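Long-range contact in cytosol aminopeptidase (Coxiella burnetii, PDB 3IJ3), which probably acts as a manganese-dependent metalloaminopeptidase of the M17 family, removing residues from the amino end of peptides: residues L368-D380 / T393-P405. Numbering follows the deposited sequence.
Sequences LGPNLPALFANQD and TDDPLWRLPLFQP
Two flat groups, the guanidinium of Arg399 and the ring of Phe376, meet oxygen atoms at their edges. In the plane of the guanidinium lie Ala377 O and Asp380 OD1, and NH2 bonds to both, reaching OD1 at 2.9 Å; NH1 bonds to the same OD1, completing an end-on salt bridge in which the carboxylate stands nearly upright to the guanidinium, their planes 82° apart. An extended chain, with CG anti to the backbone N (chi1 -168°), carries the group past the end of strand 374-377 to the start of helix 380-393. A water accepts from Arg399 NE and Ala377 N and donates to Leu400 O, bridging Ala377 N and Leu400 O one step beyond the last backbone bond between the segments.

Pro401 O lies at the edge of the Phe376 ring, 3.4 Å from CE1, while Leu400 CB packs 3.5 Å from CZ. Leu400 CD1 continues to Ala374 CB, and on the same side Leu368 CD1 touches Trp398 CB at 3.7 Å. The indole NE1 of Trp398 bonds to Arg399 O of the second subunit, so this edge also builds the oligomer. On the opposite sheet face, Leu375 CD2 meets Leu397 CD1 at 3.7 Å beneath helix 380-393.

Three backbone bonds, Trp398 N to Pro373 O, Leu375 N to Trp398 O and Leu400 N to Leu375 O (2.8 Å), set the parallel register. With helix 380-393 linking the strands, this is a beta-alpha-beta crossover at the edge, within this chain, of the catalytic domain's mixed sheet.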
ATOM      1  N   LEU A 368     -19.350 -15.050  -3.373  1.00 15.99           N
ATOM      2  CA  LEU A 368     -19.887 -16.361  -2.938  1.00 16.60           C
ATOM      3  C   LEU A 368     -18.766 -17.332  -2.551  1.00 16.25           C
ATOM      4  O   LEU A 368     -18.991 -18.550  -2.376  1.00 15.07           O
ATOM      5  CB  LEU A 368     -20.727 -16.979  -4.052  1.00 17.20           C
ATOM      6  CG  LEU A 368     -21.974 -16.194  -4.481  1.00 18.48           C
ATOM      7  CD1 LEU A 368     -22.673 -16.943  -5.634  1.00 19.27           C
ATOM      8  CD2 LEU A 368     -22.907 -15.979  -3.311  1.00 20.50           C
ATOM      9  N   GLY A 369     -17.562 -16.803  -2.439  1.00 17.04           N
ATOM     10  CA  GLY A 369     -16.416 -17.637  -2.110  1.00 17.52           C
ATOM     11  C   GLY A 369     -15.955 -18.485  -3.284  1.00 17.75           C
ATOM     12  O   GLY A 369     -16.546 -18.472  -4.357  1.00 18.87           O
ATOM     13  N   PRO A 370     -14.897 -19.259  -3.092  1.00 17.74           N
ATOM     14  CA  PRO A 370     -14.359 -20.047  -4.201  1.00 17.91           C
ATOM     15  C   PRO A 370     -15.123 -21.287  -4.635  1.00 18.27           C
ATOM     16  O   PRO A 370     -14.952 -21.749  -5.769  1.00 18.50           O
ATOM     17  CB  PRO A 370     -12.961 -20.456  -3.674  1.00 19.51           C
ATOM     18  CG  PRO A 370     -13.102 -20.491  -2.205  1.00 20.58           C
ATOM     19  CD  PRO A 370     -14.084 -19.384  -1.865  1.00 18.31           C
ATOM     20  N   ASN A 371     -15.987 -21.826  -3.781  1.00 17.32           N
ATOM     21  CA  ASN A 371     -16.638 -23.082  -4.069  1.00 19.70           C
ATOM     22  C   ASN A 371     -18.094 -22.980  -4.423  1.00 18.55           C
ATOM     23  O   ASN A 371     -18.779 -23.987  -4.509  1.00 21.23           O
ATOM     24  CB  ASN A 371     -16.410 -24.015  -2.856  1.00 21.03           C
ATOM     25  CG  ASN A 371     -14.919 -24.180  -2.540  1.00 27.51           C
ATOM     26  OD1 ASN A 371     -14.091 -24.340  -3.448  1.00 34.04           O
ATOM     27  ND2 ASN A 371     -14.570 -24.094  -1.275  1.00 26.32           N
ATOM     28  N   LEU A 372     -18.571 -21.767  -4.705  1.00 16.78           N
ATOM     29  CA  LEU A 372     -19.985 -21.578  -5.040  1.00 15.73           C
ATOM     30  C   LEU A 372     -20.145 -20.710  -6.289  1.00 15.26           C
ATOM     31  O   LEU A 372     -20.062 -19.482  -6.220  1.00 15.32           O
ATOM     32  CB  LEU A 372     -20.733 -20.981  -3.831  1.00 15.59           C
ATOM     33  CG  LEU A 372     -22.234 -20.799  -3.933  1.00 16.54           C
ATOM     34  CD1 LEU A 372     -22.901 -22.107  -4.364  1.00 16.67           C
ATOM     35  CD2 LEU A 372     -22.819 -20.278  -2.595  1.00 14.34           C
ATOM     36  N   PRO A 373     -20.302 -21.338  -7.449  1.00 14.96           N
ATOM     37  CA  PRO A 373     -20.482 -20.564  -8.693  1.00 15.26           C
ATOM     38  C   PRO A 373     -21.683 -19.646  -8.666  1.00 15.34           C
ATOM     39  O   PRO A 373     -22.739 -20.025  -8.149  1.00 15.22           O
ATOM     40  CB  PRO A 373     -20.738 -21.647  -9.730  1.00 16.57           C
ATOM     41  CG  PRO A 373     -19.999 -22.853  -9.198  1.00 16.66           C
ATOM     42  CD  PRO A 373     -20.110 -22.777  -7.718  1.00 15.21           C
ATOM     43  N   ALA A 374     -21.511 -18.443  -9.202  1.00 14.21           N
ATOM     44  CA  ALA A 374     -22.576 -17.483  -9.328  1.00 14.37           C
ATOM     45  C   ALA A 374     -23.292 -17.662 -10.650  1.00 13.92           C
ATOM     46  O   ALA A 374     -22.662 -17.773 -11.704  1.00 14.60           O
ATOM     47  CB  ALA A 374     -22.011 -16.066  -9.260  1.00 14.63           C
ATOM     48  N   LEU A 375     -24.614 -17.662 -10.584  1.00 14.12           N
ATOM     49  CA  LEU A 375     -25.476 -17.760 -11.751  1.00 15.16           C
ATOM     50  C   LEU A 375     -26.239 -16.480 -11.948  1.00 13.94           C
ATOM     51  O   LEU A 375     -26.844 -15.949 -10.995  1.00 14.28           O
ATOM     52  CB  LEU A 375     -26.517 -18.865 -11.578  1.00 14.50           C
ATOM     53  CG  LEU A 375     -27.711 -18.922 -12.565  1.00 16.95           C
ATOM     54  CD1 LEU A 375     -27.257 -19.249 -14.037  1.00 15.08           C
ATOM     55  CD2 LEU A 375     -28.762 -19.934 -12.103  1.00 15.04           C
ATOM     56  N   PHE A 376     -26.190 -15.963 -13.161  1.00 15.09           N
ATOM     57  CA  PHE A 376     -27.033 -14.851 -13.572  1.00 14.79           C
ATOM     58  C   PHE A 376     -27.872 -15.356 -14.746  1.00 15.00           C
ATOM     59  O   PHE A 376     -27.381 -16.080 -15.611  1.00 15.26           O
ATOM     60  CB  PHE A 376     -26.233 -13.638 -14.047  1.00 14.85           C
ATOM     61  CG  PHE A 376     -25.371 -12.997 -12.988  1.00 15.19           C
ATOM     62  CD1 PHE A 376     -25.816 -11.863 -12.303  1.00 14.84           C
ATOM     63  CD2 PHE A 376     -24.129 -13.534 -12.654  1.00 16.33           C
ATOM     64  CE1 PHE A 376     -25.010 -11.257 -11.342  1.00 14.76           C
ATOM     65  CE2 PHE A 376     -23.326 -12.931 -11.684  1.00 15.68           C
ATOM     66  CZ  PHE A 376     -23.747 -11.797 -11.055  1.00 14.68           C
ATOM     67  N   ALA A 377     -29.133 -14.940 -14.813  1.00 14.65           N
ATOM     68  CA  ALA A 377     -29.963 -15.323 -15.932  1.00 14.03           C
ATOM     69  C   ALA A 377     -30.989 -14.232 -16.216  1.00 13.77           C
ATOM     70  O   ALA A 377     -31.548 -13.631 -15.294  1.00 12.86           O
ATOM     71  CB  ALA A 377     -30.643 -16.665 -15.695  1.00 15.19           C
ATOM     72  N   ASN A 378     -31.209 -13.982 -17.503  1.00 12.89           N
ATOM     73  CA  ASN A 378     -32.140 -12.948 -17.944  1.00 14.08           C
ATOM     74  C   ASN A 378     -33.590 -13.364 -17.958  1.00 15.75           C
ATOM     75  O   ASN A 378     -34.467 -12.517 -18.205  1.00 17.76           O
ATOM     76  CB  ASN A 378     -31.743 -12.368 -19.299  1.00 14.31           C
ATOM     77  CG  ASN A 378     -31.895 -13.348 -20.441  1.00 15.76           C
ATOM     78  OD1 ASN A 378     -32.221 -14.515 -20.234  1.00 15.27           O
ATOM     79  ND2 ASN A 378     -31.644 -12.871 -21.678  1.00 15.16           N
ATOM     80  N   GLN A 379     -33.849 -14.645 -17.706  1.00 14.53           N
ATOM     81  CA  GLN A 379     -35.208 -15.179 -17.644  1.00 15.90           C
ATOM     82  C   GLN A 379     -35.363 -16.001 -16.371  1.00 14.65           C
ATOM     83  O   GLN A 379     -34.551 -16.890 -16.082  1.00 15.52           O
ATOM     84  CB  GLN A 379     -35.530 -16.021 -18.894  1.00 15.50           C
ATOM     85  CG  GLN A 379     -35.651 -15.138 -20.173  1.00 19.59           C
ATOM     86  CD  GLN A 379     -36.149 -15.898 -21.371  1.00 25.24           C
ATOM     87  OE1 GLN A 379     -36.651 -17.012 -21.244  1.00 22.92           O
ATOM     88  NE2 GLN A 379     -36.045 -15.280 -22.555  1.00 25.23           N
ATOM     89  N   ASP A 380     -36.415 -15.713 -15.611  1.00 15.81           N
ATOM     90  CA  ASP A 380     -36.612 -16.401 -14.323  1.00 16.30           C
ATOM     91  C   ASP A 380     -36.804 -17.923 -14.406  1.00 15.83           C
ATOM     92  O   ASP A 380     -36.289 -18.664 -13.552  1.00 15.50           O
ATOM     93  CB  ASP A 380     -37.744 -15.757 -13.533  1.00 17.28           C
ATOM     94  CG  ASP A 380     -37.395 -14.344 -12.999  1.00 20.66           C
ATOM     95  OD1 ASP A 380     -36.203 -13.973 -12.853  1.00 20.86           O
ATOM     96  OD2 ASP A 380     -38.360 -13.597 -12.709  1.00 24.86           O
ATOM     97  N   THR A 393     -28.492 -32.557  -8.355  1.00 21.39           N
ATOM     98  CA  THR A 393     -27.156 -33.069  -8.587  1.00 21.46           C
ATOM     99  C   THR A 393     -26.148 -32.804  -7.465  1.00 21.57           C
ATOM    100  O   THR A 393     -25.021 -33.289  -7.533  1.00 22.54           O
ATOM    101  CB  THR A 393     -26.553 -32.422  -9.853  1.00 21.85           C
ATOM    102  OG1 THR A 393     -26.549 -30.989  -9.701  1.00 18.35           O
ATOM    103  CG2 THR A 393     -27.367 -32.805 -11.093  1.00 22.33           C
ATOM    104  N   ASP A 394     -26.535 -32.029  -6.465  1.00 22.73           N
ATOM    105  CA  ASP A 394     -25.600 -31.593  -5.413  1.00 24.91           C
ATOM    106  C   ASP A 394     -24.346 -30.975  -6.052  1.00 24.23           C
ATOM    107  O   ASP A 394     -23.208 -31.300  -5.690  1.00 24.53           O
ATOM    108  CB  ASP A 394     -25.209 -32.725  -4.443  1.00 25.85           C
ATOM    109  CG  ASP A 394     -24.316 -32.222  -3.285  1.00 32.48           C
ATOM    110  OD1 ASP A 394     -24.359 -31.001  -2.969  1.00 37.20           O
ATOM    111  OD2 ASP A 394     -23.581 -33.042  -2.685  1.00 38.94           O
ATOM    112  N   ASP A 395     -24.554 -30.124  -7.060  1.00 21.75           N
ATOM    113  CA  ASP A 395     -23.481 -29.410  -7.725  1.00 21.01           C
ATOM    114  C   ASP A 395     -23.883 -27.958  -7.466  1.00 20.90           C
ATOM    115  O   ASP A 395     -24.709 -27.409  -8.184  1.00 20.47           O
ATOM    116  CB  ASP A 395     -23.460 -29.752  -9.206  1.00 21.04           C
ATOM    117  CG  ASP A 395     -22.335 -29.089  -9.949  1.00 23.10           C
ATOM    118  OD1 ASP A 395     -21.349 -28.636  -9.319  1.00 22.20           O
ATOM    119  OD2 ASP A 395     -22.432 -29.065 -11.202  1.00 23.25           O
ATOM    120  N   PRO A 396     -23.317 -27.351  -6.421  1.00 19.67           N
ATOM    121  CA  PRO A 396     -23.822 -26.049  -5.981  1.00 19.03           C
ATOM    122  C   PRO A 396     -23.656 -24.857  -6.900  1.00 17.55           C
ATOM    123  O   PRO A 396     -22.666 -24.738  -7.592  1.00 16.97           O
ATOM    124  CB  PRO A 396     -23.090 -25.788  -4.651  1.00 19.72           C
ATOM    125  CG  PRO A 396     -22.043 -26.775  -4.528  1.00 22.68           C
ATOM    126  CD  PRO A 396     -22.257 -27.881  -5.548  1.00 20.08           C
ATOM    127  N   LEU A 397     -24.669 -23.996  -6.857  1.00 16.81           N
ATOM    128  CA  LEU A 397     -24.688 -22.744  -7.566  1.00 16.84           C
ATOM    129  C   LEU A 397     -25.650 -21.826  -6.817  1.00 15.34           C
ATOM    130  O   LEU A 397     -26.490 -22.299  -6.033  1.00 15.60           O
ATOM    131  CB  LEU A 397     -25.053 -22.932  -9.037  1.00 19.02           C
ATOM    132  CG  LEU A 397     -26.382 -23.425  -9.502  1.00 22.38           C
ATOM    133  CD1 LEU A 397     -27.361 -22.256  -9.550  1.00 25.82           C
ATOM    134  CD2 LEU A 397     -26.267 -24.069 -10.905  1.00 21.99           C
ATOM    135  N   TRP A 398     -25.511 -20.523  -7.044  1.00 14.56           N
ATOM    136  CA  TRP A 398     -26.364 -19.563  -6.374  1.00 12.95           C
ATOM    137  C   TRP A 398     -26.630 -18.414  -7.308  1.00 11.96           C
ATOM    138  O   TRP A 398     -25.713 -17.872  -7.909  1.00 13.47           O
ATOM    139  CB  TRP A 398     -25.707 -19.057  -5.071  1.00 13.84           C
ATOM    140  CG  TRP A 398     -26.675 -18.315  -4.187  1.00 14.89           C
ATOM    141  CD1 TRP A 398     -26.886 -16.942  -4.121  1.00 12.82           C
ATOM    142  CD2 TRP A 398     -27.611 -18.900  -3.299  1.00 13.89           C
ATOM    143  NE1 TRP A 398     -27.885 -16.679  -3.240  1.00 12.29           N
ATOM    144  CE2 TRP A 398     -28.351 -17.851  -2.717  1.00 13.99           C
ATOM    145  CE3 TRP A 398     -27.904 -20.221  -2.930  1.00 14.60           C
ATOM    146  CZ2 TRP A 398     -29.340 -18.079  -1.766  1.00 14.84           C
ATOM    147  CZ3 TRP A 398     -28.903 -20.444  -1.995  1.00 15.93           C
ATOM    148  CH2 TRP A 398     -29.606 -19.380  -1.426  1.00 17.65           C
ATOM    149  N   ARG A 399     -27.886 -17.985  -7.371  1.00 11.80           N
ATOM    150  CA  ARG A 399     -28.240 -16.895  -8.278  1.00 12.52           C
ATOM    151  C   ARG A 399     -27.911 -15.511  -7.692  1.00 13.16           C
ATOM    152  O   ARG A 399     -28.193 -15.239  -6.500  1.00 13.24           O
ATOM    153  CB  ARG A 399     -29.725 -16.942  -8.605  1.00 13.08           C
ATOM    154  CG  ARG A 399     -30.111 -16.025  -9.775  1.00 15.38           C
ATOM    155  CD  ARG A 399     -31.622 -15.919  -9.985  1.00 16.74           C
ATOM    156  NE  ARG A 399     -31.929 -15.236 -11.238  1.00 15.45           N
ATOM    157  CZ  ARG A 399     -33.168 -15.008 -11.670  1.00 14.99           C
ATOM    158  NH1 ARG A 399     -34.206 -15.402 -10.953  1.00 15.59           N
ATOM    159  NH2 ARG A 399     -33.360 -14.380 -12.828  1.00 18.81           N
ATOM    160  N   LEU A 400     -27.319 -14.663  -8.537  1.00 13.34           N
ATOM    161  CA  LEU A 400     -27.072 -13.256  -8.224  1.00 12.45           C
ATOM    162  C   LEU A 400     -27.911 -12.456  -9.229  1.00 13.74           C
ATOM    163  O   LEU A 400     -28.243 -12.954 -10.298  1.00 14.03           O
ATOM    164  CB  LEU A 400     -25.591 -12.891  -8.270  1.00 14.42           C
ATOM    165  CG  LEU A 400     -24.738 -13.504  -7.144  1.00 12.81           C
ATOM    166  CD1 LEU A 400     -23.264 -13.038  -7.321  1.00 12.49           C
ATOM    167  CD2 LEU A 400     -25.240 -13.138  -5.766  1.00 16.54           C
ATOM    168  N   PRO A 401     -28.237 -11.209  -8.891  1.00 13.57           N
ATOM    169  CA  PRO A 401     -29.155 -10.446  -9.732  1.00 14.79           C
ATOM    170  C   PRO A 401     -28.589  -9.565 -10.828  1.00 14.61           C
ATOM    171  O   PRO A 401     -27.504  -8.976 -10.679  1.00 14.24           O
ATOM    172  CB  PRO A 401     -29.826  -9.525  -8.701  1.00 15.92           C
ATOM    173  CG  PRO A 401     -28.687  -9.206  -7.742  1.00 16.05           C
ATOM    174  CD  PRO A 401     -27.938 -10.508  -7.614  1.00 14.44           C
ATOM    175  N   LEU A 402     -29.343  -9.450 -11.923  1.00 14.15           N
ATOM    176  CA  LEU A 402     -29.032  -8.484 -12.977  1.00 13.80           C
ATOM    177  C   LEU A 402     -29.810  -7.237 -12.504  1.00 15.45           C
ATOM    178  O   LEU A 402     -30.913  -6.928 -13.005  1.00 14.71           O
ATOM    179  CB  LEU A 402     -29.467  -9.005 -14.350  1.00 15.49           C
ATOM    180  CG  LEU A 402     -28.657 -10.137 -14.951  1.00 16.56           C
ATOM    181  CD1 LEU A 402     -29.387 -10.842 -16.093  1.00 18.18           C
ATOM    182  CD2 LEU A 402     -27.285  -9.646 -15.410  1.00 15.33           C
ATOM    183  N   PHE A 403     -29.262  -6.569 -11.470  1.00 15.18           N
ATOM    184  CA  PHE A 403     -29.909  -5.434 -10.805  1.00 14.05           C
ATOM    185  C   PHE A 403     -29.792  -4.194 -11.685  1.00 15.44           C
ATOM    186  O   PHE A 403     -28.760  -3.547 -11.725  1.00 13.86           O
ATOM    187  CB  PHE A 403     -29.310  -5.234  -9.428  1.00 14.43           C
ATOM    188  CG  PHE A 403     -30.075  -4.304  -8.560  1.00 14.54           C
ATOM    189  CD1 PHE A 403     -31.376  -4.599  -8.187  1.00 18.28           C
ATOM    190  CD2 PHE A 403     -29.496  -3.146  -8.063  1.00 12.72           C
ATOM    191  CE1 PHE A 403     -32.089  -3.744  -7.374  1.00 17.67           C
ATOM    192  CE2 PHE A 403     -30.211  -2.287  -7.245  1.00 14.75           C
ATOM    193  CZ  PHE A 403     -31.499  -2.579  -6.903  1.00 16.27           C
ATOM    194  N   GLN A 404     -30.892  -3.870 -12.348  1.00 15.21           N
ATOM    195  CA  GLN A 404     -30.896  -2.838 -13.391  1.00 15.57           C
ATOM    196  C   GLN A 404     -30.424  -1.438 -12.982  1.00 16.67           C
ATOM    197  O   GLN A 404     -29.784  -0.792 -13.796  1.00 16.05           O
ATOM    198  CB  GLN A 404     -32.245  -2.806 -14.122  1.00 17.42           C
ATOM    199  CG  GLN A 404     -32.602  -4.166 -14.778  1.00 19.48           C
ATOM    200  CD  GLN A 404     -31.651  -4.532 -15.903  1.00 21.30           C
ATOM    201  OE1 GLN A 404     -31.539  -3.803 -16.884  1.00 25.07           O
ATOM    202  NE2 GLN A 404     -30.985  -5.669 -15.779  1.00 15.89           N
ATOM    203  N   PRO A 405     -30.713  -0.980 -11.738  1.00 15.12           N
ATOM    204  CA  PRO A 405     -30.206   0.351 -11.369  1.00 16.63           C
ATOM    205  C   PRO A 405     -28.698   0.490 -11.448  1.00 16.32           C
ATOM    206  O   PRO A 405     -28.181   1.611 -11.657  1.00 17.93           O
ATOM    207  CB  PRO A 405     -30.724   0.536  -9.919  1.00 16.68           C
ATOM    208  CG  PRO A 405     -31.984  -0.297  -9.886  1.00 17.92           C
ATOM    209  CD  PRO A 405     -31.604  -1.519 -10.692  1.00 14.64           C
TER
HETATM  210  O   HOH W   1     -29.993 -13.374 -12.450  1.00 12.47           O